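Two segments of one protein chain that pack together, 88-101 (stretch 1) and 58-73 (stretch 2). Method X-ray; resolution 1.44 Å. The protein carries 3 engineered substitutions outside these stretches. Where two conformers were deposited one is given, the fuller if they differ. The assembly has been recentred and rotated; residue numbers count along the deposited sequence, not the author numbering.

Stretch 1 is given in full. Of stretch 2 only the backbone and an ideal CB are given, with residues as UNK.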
# COMPACT_ATOMS: atom_id res chain seq x y z
N ILE A 88 -7.58 14.62 9.19
CA ILE A 88 -7.45 14.54 10.65
C ILE A 88 -5.99 14.82 10.96
O ILE A 88 -5.14 14.03 10.57
CB ILE A 88 -7.84 13.16 11.19
CG1 ILE A 88 -9.33 12.90 10.87
CG2 ILE A 88 -7.55 13.06 12.71
CD1 ILE A 88 -9.73 11.48 11.04
N GLU A 89 -5.72 15.92 11.64
CA GLU A 89 -4.33 16.43 11.73
C GLU A 89 -3.38 15.40 12.32
O GLU A 89 -2.24 15.23 11.82
CB GLU A 89 -4.27 17.75 12.52
CG GLU A 89 -2.89 18.44 12.49
CD GLU A 89 -1.89 17.89 13.54
OE1 GLU A 89 -2.32 17.47 14.64
OE2 GLU A 89 -0.66 17.90 13.26
N VAL A 90 -3.78 14.70 13.37
CA VAL A 90 -2.84 13.82 14.06
C VAL A 90 -2.44 12.66 13.14
O VAL A 90 -1.33 12.09 13.32
CB VAL A 90 -3.43 13.32 15.41
CG1 VAL A 90 -4.60 12.35 15.16
CG2 VAL A 90 -2.37 12.70 16.27
N PHE A 91 -3.22 12.34 12.11
CA PHE A 91 -2.81 11.35 11.12
C PHE A 91 -2.20 12.00 9.90
O PHE A 91 -1.16 11.50 9.34
CB PHE A 91 -4.02 10.45 10.71
CG PHE A 91 -4.66 9.76 11.88
CD1 PHE A 91 -3.87 9.03 12.77
CD2 PHE A 91 -6.02 9.86 12.13
CE1 PHE A 91 -4.42 8.41 13.87
CE2 PHE A 91 -6.57 9.26 13.28
CZ PHE A 91 -5.76 8.53 14.16
N ASP A 92 -2.74 13.13 9.45
CA ASP A 92 -2.25 13.75 8.22
C ASP A 92 -0.79 14.19 8.41
O ASP A 92 -0.00 14.10 7.42
CB ASP A 92 -3.12 14.97 7.81
CG ASP A 92 -4.56 14.58 7.44
OD1 ASP A 92 -4.88 13.42 7.43
OD2 ASP A 92 -5.34 15.51 7.23
N ARG A 93 -0.39 14.55 9.61
CA ARG A 93 0.95 15.10 9.83
C ARG A 93 2.04 14.02 9.67
O ARG A 93 3.23 14.34 9.67
CB ARG A 93 1.05 15.76 11.21
CG ARG A 93 1.38 14.82 12.39
CD ARG A 93 1.81 15.58 13.70
NE ARG A 93 0.68 16.11 14.46
CZ ARG A 93 0.41 15.85 15.75
NH1 ARG A 93 1.19 15.05 16.46
NH2 ARG A 93 -0.64 16.39 16.33
N GLU A 94 1.64 12.76 9.56
CA GLU A 94 2.63 11.69 9.35
C GLU A 94 2.78 11.30 7.89
O GLU A 94 3.59 10.43 7.57
CB GLU A 94 2.28 10.48 10.21
CG GLU A 94 2.46 10.80 11.70
CD GLU A 94 2.64 9.56 12.58
OE1 GLU A 94 2.68 8.40 12.09
OE2 GLU A 94 2.66 9.77 13.83
N GLY A 95 2.06 11.94 6.99
CA GLY A 95 2.28 11.73 5.55
C GLY A 95 2.14 10.31 5.09
O GLY A 95 2.95 9.82 4.25
N ARG A 96 1.05 9.67 5.51
CA ARG A 96 0.80 8.27 5.25
C ARG A 96 -0.30 8.00 4.25
O ARG A 96 -0.55 6.84 3.97
CB ARG A 96 0.37 7.58 6.57
CG ARG A 96 1.43 7.55 7.61
CD ARG A 96 0.87 6.87 8.87
NE ARG A 96 1.98 6.85 9.79
CZ ARG A 96 2.95 5.98 9.72
NH1 ARG A 96 2.90 5.00 8.82
NH2 ARG A 96 3.98 6.07 10.58
N PHE A 97 -0.96 9.04 3.73
CA PHE A 97 -2.22 8.86 3.02
C PHE A 97 -2.28 9.81 1.86
O PHE A 97 -2.18 11.03 2.03
CB PHE A 97 -3.36 9.10 4.00
CG PHE A 97 -4.73 8.93 3.43
CD1 PHE A 97 -5.31 9.93 2.69
CD2 PHE A 97 -5.45 7.75 3.72
CE1 PHE A 97 -6.68 9.77 2.20
CE2 PHE A 97 -6.78 7.60 3.26
CZ PHE A 97 -7.33 8.59 2.48
N LEU A 98 -2.48 9.25 0.69
CA LEU A 98 -2.62 10.08 -0.52
C LEU A 98 -3.75 9.58 -1.39
O LEU A 98 -3.73 8.41 -1.85
CB LEU A 98 -1.27 10.06 -1.27
CG LEU A 98 -1.24 10.82 -2.58
CD1 LEU A 98 -1.45 12.23 -2.31
CD2 LEU A 98 0.13 10.61 -3.28
N ARG A 99 -4.73 10.43 -1.62
CA ARG A 99 -5.89 10.14 -2.46
C ARG A 99 -5.75 10.78 -3.81
O ARG A 99 -5.50 12.00 -3.94
CB ARG A 99 -7.15 10.62 -1.76
CG ARG A 99 -8.38 10.57 -2.65
CD ARG A 99 -9.62 10.98 -1.87
NE ARG A 99 -10.77 11.14 -2.77
CZ ARG A 99 -11.93 11.56 -2.37
NH1 ARG A 99 -12.16 11.82 -1.12
NH2 ARG A 99 -12.90 11.72 -3.28
N THR A 100 -5.95 9.98 -4.86
CA THR A 100 -6.04 10.49 -6.23
C THR A 100 -7.28 9.87 -6.86
O THR A 100 -7.37 8.64 -6.93
CB THR A 100 -4.76 10.13 -7.05
OG1 THR A 100 -4.52 8.73 -6.92
CG2 THR A 100 -3.55 10.91 -6.56
N ASP A 101 -8.19 10.70 -7.35
CA ASP A 101 -9.41 10.20 -8.00
C ASP A 101 -9.16 10.12 -9.47
O ASP A 101 -8.60 11.07 -10.06
CB ASP A 101 -10.61 11.11 -7.74
CG ASP A 101 -11.02 11.14 -6.27
OD1 ASP A 101 -10.33 10.55 -5.41
OD2 ASP A 101 -12.08 11.71 -6.02
N UNK A 58 3.04 12.97 -11.15
CA UNK A 58 3.38 12.42 -9.85
C UNK A 58 2.96 13.34 -8.72
O UNK A 58 2.94 14.56 -8.90
CB UNK A 58 4.88 12.15 -9.77
N UNK A 59 2.62 12.70 -7.60
CA UNK A 59 2.08 13.42 -6.42
C UNK A 59 2.65 12.79 -5.18
O UNK A 59 2.63 11.56 -5.07
CB UNK A 59 0.55 13.39 -6.38
N UNK A 60 3.15 13.58 -4.24
CA UNK A 60 3.78 13.05 -3.04
C UNK A 60 3.28 13.77 -1.82
O UNK A 60 2.96 15.00 -1.90
CB UNK A 60 5.30 13.16 -3.13
N UNK A 61 3.29 13.06 -0.70
CA UNK A 61 3.05 13.71 0.61
C UNK A 61 4.20 13.29 1.51
O UNK A 61 4.64 12.12 1.49
CB UNK A 61 1.70 13.32 1.21
N UNK A 62 4.70 14.27 2.23
CA UNK A 62 5.76 14.09 3.23
C UNK A 62 5.22 14.21 4.64
O UNK A 62 4.29 15.02 4.91
CB UNK A 62 6.88 15.11 3.02
N UNK A 63 5.82 13.45 5.56
CA UNK A 63 5.58 13.64 6.96
C UNK A 63 6.19 14.92 7.44
O UNK A 63 7.11 15.46 6.81
CB UNK A 63 6.12 12.46 7.77
N UNK A 64 5.72 15.43 8.58
CA UNK A 64 6.39 16.53 9.25
C UNK A 64 7.77 16.15 9.74
O UNK A 64 8.70 16.91 9.59
CB UNK A 64 5.54 17.02 10.42
N UNK A 65 7.89 14.94 10.28
CA UNK A 65 9.17 14.42 10.72
C UNK A 65 10.04 14.12 9.48
O UNK A 65 9.61 13.45 8.56
CB UNK A 65 8.98 13.17 11.58
N UNK A 66 11.27 14.61 9.48
CA UNK A 66 12.16 14.36 8.35
C UNK A 66 12.66 12.92 8.34
O UNK A 66 12.87 12.33 9.41
CB UNK A 66 13.35 15.32 8.39
N UNK A 67 12.81 12.33 7.16
CA UNK A 67 13.27 10.97 6.99
C UNK A 67 12.30 9.88 7.43
O UNK A 67 12.70 8.76 7.87
CB UNK A 67 14.58 10.80 7.76
N UNK A 68 11.01 10.16 7.34
CA UNK A 68 10.02 9.30 7.95
C UNK A 68 8.82 9.17 7.06
O UNK A 68 8.34 10.17 6.56
CB UNK A 68 9.61 9.83 9.32
N UNK A 69 8.28 7.97 6.95
CA UNK A 69 6.99 7.76 6.31
C UNK A 69 7.00 8.37 4.90
O UNK A 69 8.02 8.30 4.21
CB UNK A 69 5.87 8.37 7.15
N UNK A 70 5.90 8.96 4.44
CA UNK A 70 5.79 9.55 3.10
C UNK A 70 5.29 8.56 2.09
O UNK A 70 5.65 7.36 2.09
CB UNK A 70 7.14 10.10 2.64
N UNK A 71 4.40 9.03 1.21
CA UNK A 71 3.88 8.18 0.12
C UNK A 71 3.79 8.99 -1.17
O UNK A 71 3.74 10.22 -1.13
CB UNK A 71 2.51 7.61 0.48
N UNK A 72 3.79 8.30 -2.32
CA UNK A 72 3.65 9.01 -3.59
C UNK A 72 2.94 8.11 -4.60
O UNK A 72 2.97 6.87 -4.50
CB UNK A 72 5.02 9.45 -4.12
N UNK A 73 2.32 8.77 -5.56
CA UNK A 73 1.59 8.11 -6.64
C UNK A 73 2.00 8.73 -7.94
O UNK A 73 1.96 9.92 -8.14
CB UNK A 73 0.08 8.21 -6.45

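At position 58 the ideal CB has nothing of stretch 1 within 5.5 Å, so many side chains would do; the residue is Asn 58.

Position 59 points toward stretch 1. Its ideal CB lies 4.2 Å from Leu 98 CD2 and 4.8 Å from Thr 100 CG2, a mostly apolar surface, and the extended backbone welcomes a beta-branched or aromatic residue. It is Tyr 59, whose CB packs on the leucine and whose CD2 comes 4.3 Å from Thr 100 CG2.

Position 60 points away, and stretch 1 sets no preference; it is Phe 60. Position 61 turns back toward stretch 1. Its CB stands 4.7 Å from Gly 95 CA, leaving room for a modest apolar group: valine, isoleucine or threonine would fit. Val 61 fills it, its CG1 lying 3.7 Å from Gly 95 O and 4.4 Å from Leu 98 CB.

Position 62 points away and is unconstrained here; it is Ser 62. At position 63 the CB points sideways but sits only 3.2 Å from Glu 94 O, which favours a small residue. Ala 63 meets that limit. The closeness is mutual, since a CB on Gly 95 would lie 2.5 Å from Ala 63 N.

Position 64 gives its backbone N to Arg 93 O in a nearly straight hydrogen bond of 2.9 Å, open to any residue except proline. The CB points sideways, near an arginine already paired with Glu 89, so an acid or a neutral polar group is plausible. Glu 64 places OE1 4.3 Å from Arg 93 NE, out of the guanidinium plane, an attraction of charges without a directed bond. Its OE1 is also 4.5 Å from Glu 89 OE2, and a water donates to both oxygens.

At positions 65 and 66 stretch 1 sets no preference and many side chains would do; they are Gln 65 and Asn 66. Position 67 has positive phi in a type II turn, favouring glycine, and is Gly 67.

Position 68 points sideways, yet a long side chain could reach Glu 94 and Arg 96, so a polar tip is attractive. Tyr 68 offers its OH to Arg 96 NH2, a weak hydrogen bond of 2.9 Å.

At position 69 the CB points toward stretch 1, 3.1 Å from Glu 94 O. Glycine would suit the positive phi, but a small side chain with a donor can use that oxygen. Ser 69 OG donates to Glu 94 O at 2.7 Å.

At position 70 a CB would jam against the preceding carbonyl, so glycine is called for. Gly 70 N makes a weak 3.1 Å hydrogen bond to Gly 95 O.

The ideal CB of position 71 lies 4.8 Å from Leu 98 CB, suiting a beta-branched apolar residue; Val 71 CG2 comes 3.5 Å from Leu 98 CB. Position 72 points away and is Gly 72.

Position 73 points toward Leu 98 and Thr 100, where valine or threonine would serve. Thr 73 packs its CG2 4.0 Å from Thr 100 OG1, while a water links its OG1 to Leu 98 O and Thr 100 OG1.

Stretch 2 (58-73) NYFVSAEQNGYSGVGT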
# COMPACT_ATOMS: atom_id res chain seq x y z
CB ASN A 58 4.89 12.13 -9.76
CG ASN A 58 5.73 13.37 -9.63
OD1 ASN A 58 5.99 13.83 -8.52
ND2 ASN A 58 6.09 13.98 -10.76
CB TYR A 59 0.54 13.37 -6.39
CG TYR A 59 -0.02 13.84 -7.72
CD1 TYR A 59 -0.13 15.17 -8.00
CD2 TYR A 59 -0.35 12.92 -8.71
CE1 TYR A 59 -0.58 15.60 -9.25
CE2 TYR A 59 -0.77 13.34 -9.92
CZ TYR A 59 -0.91 14.63 -10.19
OH TYR A 59 -1.29 15.07 -11.45
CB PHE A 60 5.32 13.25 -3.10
CG PHE A 60 6.02 12.23 -3.94
CD1 PHE A 60 6.11 12.39 -5.32
CD2 PHE A 60 6.48 11.04 -3.36
CE1 PHE A 60 6.75 11.38 -6.10
CE2 PHE A 60 7.13 10.05 -4.10
CZ PHE A 60 7.26 10.24 -5.48
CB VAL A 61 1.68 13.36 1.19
CG1 VAL A 61 1.54 11.94 1.51
CG2 VAL A 61 1.38 14.24 2.45
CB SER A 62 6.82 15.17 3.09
OG SER A 62 7.84 14.91 2.13
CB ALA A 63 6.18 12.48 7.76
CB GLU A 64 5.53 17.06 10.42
CG GLU A 64 4.24 17.72 9.94
CD GLU A 64 3.50 18.52 11.02
OE1 GLU A 64 3.69 18.27 12.24
OE2 GLU A 64 2.70 19.39 10.62
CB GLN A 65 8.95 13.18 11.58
CG GLN A 65 10.24 12.55 12.08
CD GLN A 65 9.99 11.26 12.82
OE1 GLN A 65 8.91 11.04 13.38
NE2 GLN A 65 10.98 10.39 12.81
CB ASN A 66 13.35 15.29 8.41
CG ASN A 66 12.92 16.73 8.45
OD1 ASN A 66 12.05 17.13 7.67
ND2 ASN A 66 13.50 17.52 9.36
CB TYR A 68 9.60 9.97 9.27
CG TYR A 68 8.61 9.19 10.11
CD1 TYR A 68 9.01 8.01 10.74
CD2 TYR A 68 7.31 9.62 10.26
CE1 TYR A 68 8.11 7.26 11.48
CE2 TYR A 68 6.44 8.90 11.04
CZ TYR A 68 6.84 7.75 11.66
OH TYR A 68 5.95 7.06 12.45
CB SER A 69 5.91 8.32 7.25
OG SER A 69 4.60 8.06 6.72
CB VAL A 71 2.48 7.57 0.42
CG1 VAL A 71 2.49 6.71 1.66
CG2 VAL A 71 1.39 8.63 0.52
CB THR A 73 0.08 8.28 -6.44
OG1 THR A 73 -0.29 7.59 -5.26
CG2 THR A 73 -0.74 7.73 -7.63
O HOH W 1 1.86 19.14 14.13
O HOH W 2 5.52 13.14 11.23
O HOH W 3 5.35 9.29 14.36
O HOH W 4 -2.96 7.86 -4.64
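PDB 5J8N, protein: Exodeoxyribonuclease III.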